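Local coordinates for protein ORF59 (Human herpesvirus 8, PDB 3HSL) that acts as the accessory subunit of the viral DNA polymerase in lytic replication and raises its processivity, probably as a sliding clamp, at residues 39-44 and 52-57; 87-92 and 150-155. One frame throughout, in Å; residues are numbered along the deposited sequence.

Interaction 1 of 2, residues 39-44 and 52-57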
loop_
_atom_site.group_PDB
_atom_site.type_symbol
_atom_site.label_atom_id
_atom_site.label_comp_id
_atom_site.label_asym_id
_atom_site.label_seq_id
_atom_site.Cartn_x
_atom_site.Cartn_y
_atom_site.Cartn_z
ATOM N N VAL A 39 -14.058 -1.495 -9.333
ATOM C CA VAL A 39 -14.796 -0.340 -9.797
ATOM C C VAL A 39 -15.717 0.117 -8.693
ATOM O O VAL A 39 -16.376 -0.705 -8.074
ATOM C CB VAL A 39 -15.650 -0.729 -11.017
ATOM C CG1 VAL A 39 -16.567 0.396 -11.430
ATOM C CG2 VAL A 39 -14.751 -1.139 -12.185
ATOM N N VAL A 40 -15.761 1.424 -8.440
ATOM C CA VAL A 40 -16.650 1.975 -7.430
ATOM C C VAL A 40 -17.830 2.587 -8.173
ATOM O O VAL A 40 -17.647 3.206 -9.242
ATOM C CB VAL A 40 -15.988 3.080 -6.574
ATOM C CG1 VAL A 40 -16.980 3.594 -5.513
ATOM C CG2 VAL A 40 -14.744 2.571 -5.886
ATOM N N GLN A 41 -19.034 2.420 -7.617
ATOM C CA GLN A 41 -20.232 2.954 -8.232
ATOM C C GLN A 41 -21.154 3.664 -7.266
ATOM O O GLN A 41 -21.270 3.277 -6.082
ATOM C CB GLN A 41 -21.058 1.823 -8.845
ATOM C CG GLN A 41 -20.373 1.038 -9.932
ATOM C CD GLN A 41 -21.197 -0.133 -10.418
ATOM O OE1 GLN A 41 -21.896 -0.794 -9.641
ATOM N NE2 GLN A 41 -21.113 -0.400 -11.718
ATOM N N VAL A 42 -21.806 4.702 -7.804
ATOM C CA VAL A 42 -22.800 5.492 -7.101
ATOM C C VAL A 42 -24.007 5.432 -8.019
ATOM O O VAL A 42 -23.991 5.998 -9.111
ATOM C CB VAL A 42 -22.341 6.919 -6.822
ATOM C CG1 VAL A 42 -23.508 7.753 -6.295
ATOM C CG2 VAL A 42 -21.182 6.905 -5.817
ATOM N N HIS A 43 -25.059 4.747 -7.577
ATOM C CA HIS A 43 -26.226 4.535 -8.423
ATOM C C HIS A 43 -27.528 4.362 -7.661
ATOM O O HIS A 43 -27.527 4.105 -6.455
ATOM C CB HIS A 43 -25.967 3.222 -9.127
ATOM C CG HIS A 43 -25.715 2.118 -8.158
ATOM N ND1 HIS A 43 -26.700 1.246 -7.757
ATOM C CD2 HIS A 43 -24.589 1.748 -7.497
ATOM C CE1 HIS A 43 -26.194 0.380 -6.895
ATOM N NE2 HIS A 43 -24.915 0.663 -6.718
ATOM N N GLY A 44 -28.639 4.495 -8.378
ATOM C CA GLY A 44 -29.961 4.358 -7.792
ATOM C C GLY A 44 -30.637 5.704 -7.797
ATOM O O GLY A 44 -30.313 6.565 -8.616
ATOM N N SER A 52 -21.471 1.070 -4.091
ATOM C CA SER A 52 -21.050 -0.309 -4.285
ATOM C C SER A 52 -19.728 -0.444 -4.980
ATOM O O SER A 52 -19.314 0.454 -5.708
ATOM C CB SER A 52 -22.150 -1.158 -4.906
ATOM O OG SER A 52 -22.797 -0.470 -5.940
ATOM N N VAL A 53 -19.071 -1.576 -4.735
ATOM C CA VAL A 53 -17.769 -1.883 -5.315
ATOM C C VAL A 53 -17.852 -3.213 -6.024
ATOM O O VAL A 53 -18.398 -4.180 -5.475
ATOM C CB VAL A 53 -16.704 -2.122 -4.242
ATOM C CG1 VAL A 53 -15.334 -2.137 -4.909
ATOM C CG2 VAL A 53 -16.748 -1.059 -3.180
ATOM N N LEU A 54 -17.317 -3.268 -7.227
ATOM C CA LEU A 54 -17.282 -4.493 -8.022
ATOM C C LEU A 54 -15.827 -4.822 -8.442
ATOM O O LEU A 54 -14.951 -3.972 -8.377
ATOM C CB LEU A 54 -18.211 -4.372 -9.246
ATOM C CG LEU A 54 -19.759 -4.413 -9.104
ATOM C CD1 LEU A 54 -20.385 -3.506 -8.009
ATOM C CD2 LEU A 54 -20.459 -4.181 -10.466
ATOM N N SER A 55 -15.566 -6.050 -8.867
ATOM C CA SER A 55 -14.247 -6.451 -9.334
ATOM C C SER A 55 -14.329 -7.895 -9.756
ATOM O O SER A 55 -15.098 -8.668 -9.194
ATOM C CB SER A 55 -13.164 -6.306 -8.261
ATOM O OG SER A 55 -13.340 -7.244 -7.212
ATOM N N SER A 56 -13.534 -8.260 -10.751
ATOM C CA SER A 56 -13.505 -9.629 -11.221
ATOM C C SER A 56 -12.888 -10.496 -10.126
ATOM O O SER A 56 -12.218 -9.986 -9.228
ATOM C CB SER A 56 -12.694 -9.720 -12.502
ATOM O OG SER A 56 -11.426 -9.188 -12.245
ATOM N N VAL A 57 -13.116 -11.799 -10.197
ATOM C CA VAL A 57 -12.589 -12.717 -9.199
ATOM C C VAL A 57 -12.187 -13.967 -9.948
ATOM O O VAL A 57 -13.039 -14.745 -10.393
ATOM C CB VAL A 57 -13.649 -13.047 -8.113
ATOM C CG1 VAL A 57 -13.099 -13.972 -7.100
ATOM C CG2 VAL A 57 -14.083 -11.813 -7.415
#
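Ser52 O accepts the backbone N-H of Gln41 at 2.8 Å, nearly along the C=O axis, while the CA of Val40 comes up to the same oxygen as a weaker C-H donor at 3.5 Å. This belongs to the antiparallel beta hairpin of strands 39-43 and 49-56, in a family of the DNA-clamp clan. Gln41 with Ser52 and Val39 with Leu54 are hydrogen-bonded pairs, each bonded in both directions; Val40 and Val53 form the non-hydrogen-bonded pair between them, their CA atoms 4.5 Å apart. Val40 and Val53 turn their side chains to one face, where both pack on Thr100 of helix 99-103. Val39, Gln41, Ser52 and Leu54 occupy the other, and there Ile155 of a following loop lies against Gln41 and Leu54. His43, whose backbone bonds Thr50, has CG between its backbone N and carbonyl carbon (chi1 56°), and the edge of its ring meets Ser52: NE2 hydrogen-bonds OG, which lies near the ring plane, though the 2.5 Å separation is doubtful at this resolution and either could be the donor. The outstretched Gln41 side chain crosses that of Leu54 at about a right angle, with Gln41 OE1 3.5 Å from Leu54 CD1.

Interaction 2 of 2, residues 87-92 and 150-155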
loop_
_atom_site.group_PDB
_atom_site.type_symbol
_atom_site.label_atom_id
_atom_site.label_comp_id
_atom_site.label_asym_id
_atom_site.label_seq_id
_atom_site.Cartn_x
_atom_site.Cartn_y
_atom_site.Cartn_z
ATOM N N SER A 87 -19.798 5.278 -12.549
ATOM C CA SER A 87 -18.931 4.103 -12.426
ATOM C C SER A 87 -17.448 4.352 -12.784
ATOM O O SER A 87 -17.110 4.552 -13.954
ATOM C CB SER A 87 -19.545 3.018 -13.300
ATOM O OG SER A 87 -18.835 1.820 -13.212
ATOM N N PHE A 88 -16.583 4.334 -11.768
ATOM C CA PHE A 88 -15.136 4.592 -11.919
ATOM C C PHE A 88 -14.276 3.564 -11.200
ATOM O O PHE A 88 -14.778 2.790 -10.381
ATOM C CB PHE A 88 -14.821 5.990 -11.400
ATOM C CG PHE A 88 -15.342 6.237 -10.031
ATOM C CD1 PHE A 88 -14.517 6.109 -8.925
ATOM C CD2 PHE A 88 -16.679 6.600 -9.840
ATOM C CE1 PHE A 88 -15.010 6.343 -7.623
ATOM C CE2 PHE A 88 -17.190 6.836 -8.555
ATOM C CZ PHE A 88 -16.347 6.705 -7.442
ATOM N N ARG A 89 -12.982 3.542 -11.493
ATOM C CA ARG A 89 -12.107 2.553 -10.864
ATOM C C ARG A 89 -11.713 3.035 -9.481
ATOM O O ARG A 89 -11.456 4.235 -9.346
ATOM C CB ARG A 89 -10.913 2.266 -11.788
ATOM C CG ARG A 89 -10.196 3.500 -12.258
ATOM C CD ARG A 89 -9.070 3.255 -13.269
ATOM N NE ARG A 89 -9.526 2.722 -14.553
ATOM C CZ ARG A 89 -8.779 2.670 -15.673
ATOM N NH1 ARG A 89 -7.526 3.125 -15.684
ATOM N NH2 ARG A 89 -9.282 2.165 -16.799
ATOM N N ASN A 90 -11.660 2.173 -8.443
ATOM C CA ASN A 90 -11.231 2.770 -7.158
ATOM C C ASN A 90 -9.768 3.103 -7.056
ATOM O O ASN A 90 -9.387 3.925 -6.243
ATOM C CB ASN A 90 -11.829 2.241 -5.815
ATOM C CG ASN A 90 -11.503 0.827 -5.540
ATOM O OD1 ASN A 90 -11.224 0.089 -6.460
ATOM N ND2 ASN A 90 -11.537 0.430 -4.273
ATOM N N THR A 91 -8.952 2.469 -7.882
ATOM C CA THR A 91 -7.537 2.807 -7.920
ATOM C C THR A 91 -7.219 3.342 -9.328
ATOM O O THR A 91 -6.991 2.573 -10.261
ATOM C CB THR A 91 -6.584 1.638 -7.556
ATOM O OG1 THR A 91 -6.963 1.059 -6.295
ATOM C CG2 THR A 91 -5.147 2.158 -7.488
ATOM N N SER A 92 -7.210 4.666 -9.464
ATOM C CA SER A 92 -6.919 5.359 -10.721
ATOM C C SER A 92 -5.565 4.878 -11.184
ATOM O O SER A 92 -4.740 4.550 -10.344
ATOM C CB SER A 92 -6.834 6.847 -10.439
ATOM O OG SER A 92 -7.975 7.290 -9.722
ATOM N N VAL A 150 -14.547 9.397 -14.666
ATOM C CA VAL A 150 -15.618 8.400 -14.552
ATOM C C VAL A 150 -15.544 7.692 -15.919
ATOM O O VAL A 150 -16.043 8.212 -16.910
ATOM C CB VAL A 150 -17.000 9.059 -14.365
ATOM C CG1 VAL A 150 -18.114 8.009 -14.391
ATOM C CG2 VAL A 150 -17.042 9.872 -13.075
ATOM N N ASP A 151 -14.927 6.513 -15.972
ATOM C CA ASP A 151 -14.728 5.812 -17.245
ATOM C C ASP A 151 -15.164 4.346 -17.329
ATOM O O ASP A 151 -14.836 3.678 -18.304
ATOM C CB ASP A 151 -13.235 5.850 -17.582
ATOM C CG ASP A 151 -12.383 5.047 -16.572
ATOM O OD1 ASP A 151 -12.786 4.876 -15.388
ATOM O OD2 ASP A 151 -11.294 4.580 -16.967
ATOM N N GLN A 152 -15.884 3.851 -16.325
ATOM C CA GLN A 152 -16.343 2.463 -16.324
ATOM C C GLN A 152 -17.849 2.374 -16.558
ATOM O O GLN A 152 -18.531 1.597 -15.893
ATOM C CB GLN A 152 -15.975 1.762 -15.002
ATOM C CG GLN A 152 -14.485 1.796 -14.641
ATOM C CD GLN A 152 -13.599 1.163 -15.696
ATOM O OE1 GLN A 152 -12.736 1.833 -16.252
ATOM N NE2 GLN A 152 -13.812 -0.117 -15.984
ATOM N N LYS A 153 -18.363 3.166 -17.500
ATOM C CA LYS A 153 -19.801 3.176 -17.800
ATOM C C LYS A 153 -20.347 1.832 -18.254
ATOM O O LYS A 153 -21.543 1.605 -18.155
ATOM C CB LYS A 153 -20.183 4.258 -18.819
ATOM C CG LYS A 153 -19.528 4.120 -20.183
ATOM C CD LYS A 153 -20.049 5.154 -21.167
ATOM C CE LYS A 153 -19.273 5.064 -22.446
ATOM N NZ LYS A 153 -19.766 5.974 -23.504
ATOM N N GLY A 154 -19.472 0.953 -18.748
ATOM C CA GLY A 154 -19.859 -0.372 -19.225
ATOM C C GLY A 154 -20.302 -1.341 -18.138
ATOM O O GLY A 154 -21.114 -2.233 -18.395
ATOM N N ILE A 155 -19.768 -1.165 -16.930
ATOM C CA ILE A 155 -20.081 -2.017 -15.779
ATOM C C ILE A 155 -21.345 -1.486 -15.135
ATOM O O ILE A 155 -21.335 -0.410 -14.530
ATOM C CB ILE A 155 -18.983 -1.944 -14.692
ATOM C CG1 ILE A 155 -17.564 -1.992 -15.286
ATOM C CG2 ILE A 155 -19.228 -2.978 -13.597
ATOM C CD1 ILE A 155 -17.228 -3.251 -15.994
#
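Ser87 meets Gln152 twice. Its carbonyl O receives the backbone N-H of Gln152 at 2.8 Å, and its OG donates back to Gln152 O at 2.7 Å. OG stands anti to the backbone N (chi1 -177°) and reaches the Gln152 carbonyl from above its plane. From the opposite face of that plane, Ile155 N bonds the same oxygen, closing a type I beta turn over residues 152-155, so one acceptor serves both the turn and the strand. CG1 of Val150 lies 3.6 Å from Ser87 O. Farther along, the bent Arg89 side chain runs across that of Asp151, nearly perpendicular to it, and puts Arg89 NH2 3.1 Å from Asp151 OD2. The carboxylate oxygen sits over one face of the guanidinium, with the two planar groups 57° apart, so this salt bridge rests on charge and not on a directed N-H. Phe88 touches Val150 through CB alone, 4.0 Å from its CA; its ring leads away to an edge-to-face contact with His99. Second-shell support comes from Phe115 and Val131, which pack against both Phe88 and Val150, and from strand 39-43, where Val39 and Gln41 back Ser87. The whole is a beta turn docked by backbone and serine hydrogen bonds against strand 83-89, outermost within this chain in its sheet, in a processivity-factor fold.

Overall arrangement
From the N terminus the chain passes strand 12-16 and helix 18-35 before strand 39-43, turns, and returns along 49-56, so interaction 1 closes a short hairpin. Interaction 2 opens only later, when strand 83-89 lines up on the other edge of strand 39-43; the contacts are therefore in series and neither nested nor crossed. Before 150-155 returns to 87-92, the chain runs through helix 99-103 and strands 108-116, 130-137 and 143-149. The long loop thus closed ties the end of a five-stranded antiparallel sheet to the sheet holding the hairpin. The contact centres are about 8 Å apart, joined by a probable hydrogen bond from Val40 N to Phe88 O.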